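Local atomic coordinates of xylose isomerase-like TIM barrel (Anabaena variabilis ATCC 29413, PDB entry 2QW5), a protein that probably acts as a sugar isomerase or epimerase, binding a zinc ion and D-xylose in a pocket of its TIM barrel. Residues Lys38-Gln41 / Gly47-Phe50; Arg92-Ser97 / Leu108-Ser113. All blocks are in the same frame, centred on the assembly; numbering follows the deposited sequence.

Overall arrangement
Both contacts belong to the eight-stranded parallel barrel of one chain and follow each other along the sequence: contact 1 closes before contact 2 opens. Contact 1 packs the end of helix 27-42 against strand 47-51, within the unit strand 11-14, helix 27-42, strand 47-51. Contact 2 lies one strand further on, where the loop after strand 83-87 folds onto helix 101-120. Their centres are about 28 Å apart and their nearest atoms about 10 Å, so they do not touch. Contact 1, joining a barrel strand to the helix before it, is part of the layer between barrel and helices, whereas contact 2 packs a loop against Tyr-110, whose side chain is about 9 Å from the bound D-xylose.

Contact 1. Residues Lys38-Gln41 / Gly47-Phe50; sequences KKLQ and GFEF
The ring of Phe-48 meets the helix edge-on: Leu-40 CB lies in the plane of the ring at its rim, 3.6 Å from Phe-48 CE1, and no ring face is used by residues 38-41. Leu-40 also brings one methyl to the same corner, with CD1 3.8 Å from Phe-48 CE1, so a single ring carbon sits against both the root and one branch of the leucine. The two side chains run obliquely to one another. Phe-48 reaches the helix because its CG stands anti to the carbonyl carbon (chi1 -57°), and the leucine has the same first torsion, with CG beside its own backbone N. Gln-41 comes in next along the rim, more loosely: its CG is 4.4 Å from Phe-48 CZ, again near the ring plane, so the glutamine lends aliphatic carbon here and not its amide.

This is the helix-to-strand packing of a beta-alpha-beta unit in a TIM barrel. Phe-48 points outward from the barrel wall into the helical layer, where Ile-37 of the same helix and Ile-13 of the neighbouring strand also touch it. Its neighbour Glu-49 takes the other side of the strand, and its OE2 is hydrogen-bonded to Tyr-245 OH and to NE2 of Gln-247, a zinc-site residue. The strand therefore divides its chemistry, hydrocarbon outward and carboxylate inward. No hydrogen bond crosses between the two segments, which implies that they meet through van der Waals packing of hydrocarbon, with the aromatic rim lying against the leucine.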
loop_
_atom_site.group_PDB
_atom_site.type_symbol
_atom_site.label_atom_id
_atom_site.label_comp_id
_atom_site.label_asym_id
_atom_site.label_seq_id
_atom_site.Cartn_x
_atom_site.Cartn_y
_atom_site.Cartn_z
ATOM N N LYS A 38 3.258 39.096 -9.816
ATOM C CA LYS A 38 2.737 40.458 -9.986
ATOM C C LYS A 38 1.359 40.662 -9.361
ATOM O O LYS A 38 1.093 41.723 -8.762
ATOM C CB LYS A 38 2.739 40.875 -11.462
ATOM C CG LYS A 38 4.145 41.121 -11.971
ATOM C CD LYS A 38 4.207 41.637 -13.385
ATOM C CE LYS A 38 5.646 42.082 -13.675
ATOM N NZ LYS A 38 5.894 42.620 -15.051
ATOM N N LYS A 39 0.502 39.648 -9.464
ATOM C CA LYS A 39 -0.823 39.691 -8.852
ATOM C C LYS A 39 -0.670 39.714 -7.348
ATOM O O LYS A 39 -1.292 40.509 -6.657
ATOM C CB LYS A 39 -1.647 38.473 -9.275
ATOM C CG LYS A 39 -3.164 38.542 -8.871
ATOM C CD LYS A 39 -3.962 39.610 -9.662
ATOM C CE LYS A 39 -5.500 39.349 -9.775
ATOM N NZ LYS A 39 -6.313 39.410 -8.510
ATOM N N LEU A 40 0.192 38.836 -6.843
ATOM C CA LEU A 40 0.388 38.714 -5.404
ATOM C C LEU A 40 0.982 39.972 -4.795
ATOM O O LEU A 40 0.573 40.380 -3.720
ATOM C CB LEU A 40 1.226 37.458 -5.091
ATOM C CG LEU A 40 0.444 36.147 -5.375
ATOM C CD1 LEU A 40 1.340 34.942 -5.469
ATOM C CD2 LEU A 40 -0.637 35.894 -4.340
ATOM N N GLN A 41 1.934 40.588 -5.504
ATOM C CA GLN A 41 2.539 41.866 -5.073
ATOM C C GLN A 41 1.505 42.943 -4.825
ATOM O O GLN A 41 1.692 43.735 -3.905
ATOM C CB GLN A 41 3.518 42.410 -6.105
ATOM C CG GLN A 41 4.846 41.787 -6.108
ATOM C CD GLN A 41 5.788 42.557 -7.018
ATOM O OE1 GLN A 41 5.522 42.738 -8.226
ATOM N NE2 GLN A 41 6.858 43.054 -6.441
ATOM N N GLY A 47 7.879 38.943 -1.059
ATOM C CA GLY A 47 8.746 37.830 -1.406
ATOM C C GLY A 47 7.997 36.517 -1.529
ATOM O O GLY A 47 6.837 36.413 -1.143
ATOM N N PHE A 48 8.683 35.517 -2.076
ATOM C CA PHE A 48 8.043 34.205 -2.416
ATOM C C PHE A 48 8.893 33.032 -2.048
ATOM O O PHE A 48 10.087 33.155 -2.147
ATOM C CB PHE A 48 7.708 34.214 -3.908
ATOM C CG PHE A 48 6.838 35.365 -4.273
ATOM C CD1 PHE A 48 5.451 35.275 -4.158
ATOM C CD2 PHE A 48 7.401 36.584 -4.573
ATOM C CE1 PHE A 48 4.634 36.401 -4.416
ATOM C CE2 PHE A 48 6.602 37.728 -4.815
ATOM C CZ PHE A 48 5.220 37.628 -4.735
ATOM N N GLU A 49 8.298 31.925 -1.578
ATOM C CA GLU A 49 9.069 30.724 -1.275
ATOM C C GLU A 49 8.921 29.852 -2.491
ATOM O O GLU A 49 7.810 29.511 -2.876
ATOM C CB GLU A 49 8.588 29.877 -0.085
ATOM C CG GLU A 49 8.184 30.564 1.157
ATOM C CD GLU A 49 8.067 29.552 2.326
ATOM O OE1 GLU A 49 7.859 28.313 2.113
ATOM O OE2 GLU A 49 8.189 30.016 3.454
ATOM N N PHE A 50 10.041 29.482 -3.062
ATOM C CA PHE A 50 10.134 28.591 -4.218
ATOM C C PHE A 50 10.575 27.219 -3.762
ATOM O O PHE A 50 11.678 27.097 -3.217
ATOM C CB PHE A 50 11.186 29.135 -5.179
ATOM C CG PHE A 50 10.700 30.224 -6.108
ATOM C CD1 PHE A 50 9.480 30.896 -5.941
ATOM C CD2 PHE A 50 11.571 30.650 -7.121
ATOM C CE1 PHE A 50 9.089 31.894 -6.852
ATOM C CE2 PHE A 50 11.203 31.653 -7.997
ATOM C CZ PHE A 50 9.972 32.279 -7.864
#

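Contact 2. Residues Arg92-Ser97 / Leu108-Ser113; sequences RTFDPS and LEYLKS
An offset aromatic stack joins Phe-94 and Tyr-110, fastening the loop after strand 83-87 onto helix 101-120, which follows it. The ring planes are inclined by 10°, with centroids 4.5 Å apart. The slip places Tyr-110 CB over the phenylalanine face as a CH-pi contact, 4.0 Å from the Phe-94 ring centroid, while Phe-94 CB sits 3.4 Å from Tyr-110 CD2. Tyr-110 extends to the loop with CG anti to its backbone N (chi1 163°), and its hydroxyl is hydrogen-bonded to Gly-89 O; Tyr-60 of helix 60-76 touches both side chains. Beside the stack, Pro-96 CG meets Leu-111 CD1 at 4.2 Å.

Phe-94 is the centre of an inverse gamma turn, and an Asx turn follows: Asp-95 OD1 receives Ser-97 N at 2.9 Å from above the carboxylate plane and Ser-97 OG through its syn lone pair. With a leucine in place of Tyr-110, Phe-94 would probably lose its stacking partner and Gly-89 O its hydroxyl mate. Residues 92-97 and 108-113 thus meet through hydrocarbon and ring faces, with no hydrogen bond between them, while Asp-95, setting off away from the helix, serves its Asx turn and a salt bridge with Arg-158.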
loop_
_atom_site.group_PDB
_atom_site.type_symbol
_atom_site.label_atom_id
_atom_site.label_comp_id
_atom_site.label_asym_id
_atom_site.label_seq_id
_atom_site.Cartn_x
_atom_site.Cartn_y
_atom_site.Cartn_z
ATOM N N ARG A 92 14.915 10.023 -0.043
ATOM C CA ARG A 92 15.380 8.669 0.308
ATOM C C ARG A 92 16.823 8.378 -0.195
ATOM O O ARG A 92 17.636 7.762 0.532
ATOM C CB ARG A 92 14.414 7.608 -0.214
ATOM C CG ARG A 92 14.596 6.269 0.511
ATOM C CD ARG A 92 14.345 5.130 -0.404
ATOM N NE ARG A 92 13.015 5.212 -0.975
ATOM C CZ ARG A 92 12.665 4.790 -2.195
ATOM N NH1 ARG A 92 13.541 4.263 -3.076
ATOM N NH2 ARG A 92 11.398 4.943 -2.556
ATOM N N THR A 93 17.117 8.808 -1.420
ATOM C CA THR A 93 18.467 8.704 -2.016
ATOM C C THR A 93 19.420 9.712 -1.360
ATOM O O THR A 93 20.460 9.322 -0.790
ATOM C CB THR A 93 18.413 8.882 -3.536
ATOM O OG1 THR A 93 17.546 7.874 -4.068
ATOM C CG2 THR A 93 19.762 8.760 -4.182
ATOM N N PHE A 94 19.043 10.988 -1.391
ATOM C CA PHE A 94 19.874 12.083 -0.866
ATOM C C PHE A 94 19.571 12.239 0.598
ATOM O O PHE A 94 18.908 13.200 1.031
ATOM C CB PHE A 94 19.637 13.366 -1.642
ATOM C CG PHE A 94 19.884 13.225 -3.090
ATOM C CD1 PHE A 94 21.138 12.779 -3.567
ATOM C CD2 PHE A 94 18.870 13.500 -4.008
ATOM C CE1 PHE A 94 21.366 12.626 -4.941
ATOM C CE2 PHE A 94 19.092 13.356 -5.385
ATOM C CZ PHE A 94 20.342 12.927 -5.848
ATOM N N ASP A 95 20.082 11.274 1.373
ATOM C CA ASP A 95 19.827 11.166 2.811
ATOM C C ASP A 95 21.117 11.346 3.632
ATOM O O ASP A 95 21.942 10.428 3.711
ATOM C CB ASP A 95 19.128 9.835 3.115
ATOM C CG ASP A 95 18.803 9.642 4.591
ATOM O OD1 ASP A 95 18.970 10.574 5.409
ATOM O OD2 ASP A 95 18.369 8.518 4.936
ATOM N N PRO A 96 21.262 12.518 4.279
ATOM C CA PRO A 96 22.446 12.760 5.096
ATOM C C PRO A 96 22.521 11.997 6.402
ATOM O O PRO A 96 23.567 12.025 7.034
ATOM C CB PRO A 96 22.390 14.266 5.360
ATOM C CG PRO A 96 20.964 14.599 5.336
ATOM C CD PRO A 96 20.402 13.719 4.238
ATOM N N SER A 97 21.430 11.355 6.798
ATOM C CA SER A 97 21.357 10.526 8.000
ATOM C C SER A 97 21.591 9.039 7.692
ATOM O O SER A 97 21.418 8.179 8.575
ATOM C CB SER A 97 19.991 10.724 8.688
ATOM O OG SER A 97 18.931 10.221 7.884
ATOM N N LEU A 108 25.227 15.435 0.880
ATOM C CA LEU A 108 25.895 16.741 1.077
ATOM C C LEU A 108 26.046 17.512 -0.237
ATOM O O LEU A 108 25.792 18.728 -0.277
ATOM C CB LEU A 108 27.264 16.552 1.714
ATOM C CG LEU A 108 28.093 17.785 2.107
ATOM C CD1 LEU A 108 27.326 18.711 3.048
ATOM C CD2 LEU A 108 29.483 17.325 2.719
ATOM N N GLU A 109 26.445 16.814 -1.300
ATOM C CA GLU A 109 26.578 17.480 -2.628
ATOM C C GLU A 109 25.248 17.954 -3.158
ATOM O O GLU A 109 25.167 19.038 -3.782
ATOM C CB GLU A 109 27.371 16.635 -3.652
ATOM C CG GLU A 109 28.850 16.370 -3.211
ATOM C CD GLU A 109 29.733 17.676 -2.984
ATOM O OE1 GLU A 109 29.756 18.551 -3.897
ATOM O OE2 GLU A 109 30.412 17.812 -1.905
ATOM N N TYR A 110 24.209 17.147 -2.933
ATOM C CA TYR A 110 22.836 17.520 -3.279
ATOM C C TYR A 110 22.435 18.797 -2.519
ATOM O O TYR A 110 21.968 19.748 -3.120
ATOM C CB TYR A 110 21.869 16.355 -3.014
ATOM C CG TYR A 110 20.419 16.726 -2.939
ATOM C CD1 TYR A 110 19.687 17.060 -4.082
ATOM C CD2 TYR A 110 19.770 16.761 -1.703
ATOM C CE1 TYR A 110 18.338 17.415 -3.992
ATOM C CE2 TYR A 110 18.437 17.121 -1.600
ATOM C CZ TYR A 110 17.720 17.441 -2.738
ATOM O OH TYR A 110 16.384 17.781 -2.572
ATOM N N LEU A 111 22.653 18.806 -1.210
ATOM C CA LEU A 111 22.284 19.968 -0.379
ATOM C C LEU A 111 23.121 21.202 -0.733
ATOM O O LEU A 111 22.562 22.304 -0.784
ATOM C CB LEU A 111 22.313 19.623 1.104
ATOM C CG LEU A 111 21.293 18.579 1.559
ATOM C CD1 LEU A 111 21.604 18.000 3.004
ATOM C CD2 LEU A 111 19.895 19.110 1.549
ATOM N N LYS A 112 24.411 21.003 -1.067
ATOM C CA LYS A 112 25.302 22.133 -1.534
ATOM C C LYS A 112 24.818 22.708 -2.854
ATOM O O LYS A 112 24.852 23.953 -3.072
ATOM C CB LYS A 112 26.757 21.722 -1.666
ATOM C CG LYS A 112 27.511 21.459 -0.342
ATOM C CD LYS A 112 28.926 21.006 -0.658
ATOM C CE LYS A 112 29.799 20.976 0.576
ATOM N NZ LYS A 112 31.174 20.455 0.299
ATOM N N SER A 113 24.357 21.828 -3.739
ATOM C CA SER A 113 23.727 22.274 -5.011
ATOM C C SER A 113 22.521 23.158 -4.749
ATOM O O SER A 113 22.294 24.179 -5.446
ATOM C CB SER A 113 23.268 21.066 -5.867
ATOM O OG SER A 113 22.350 21.468 -6.859
#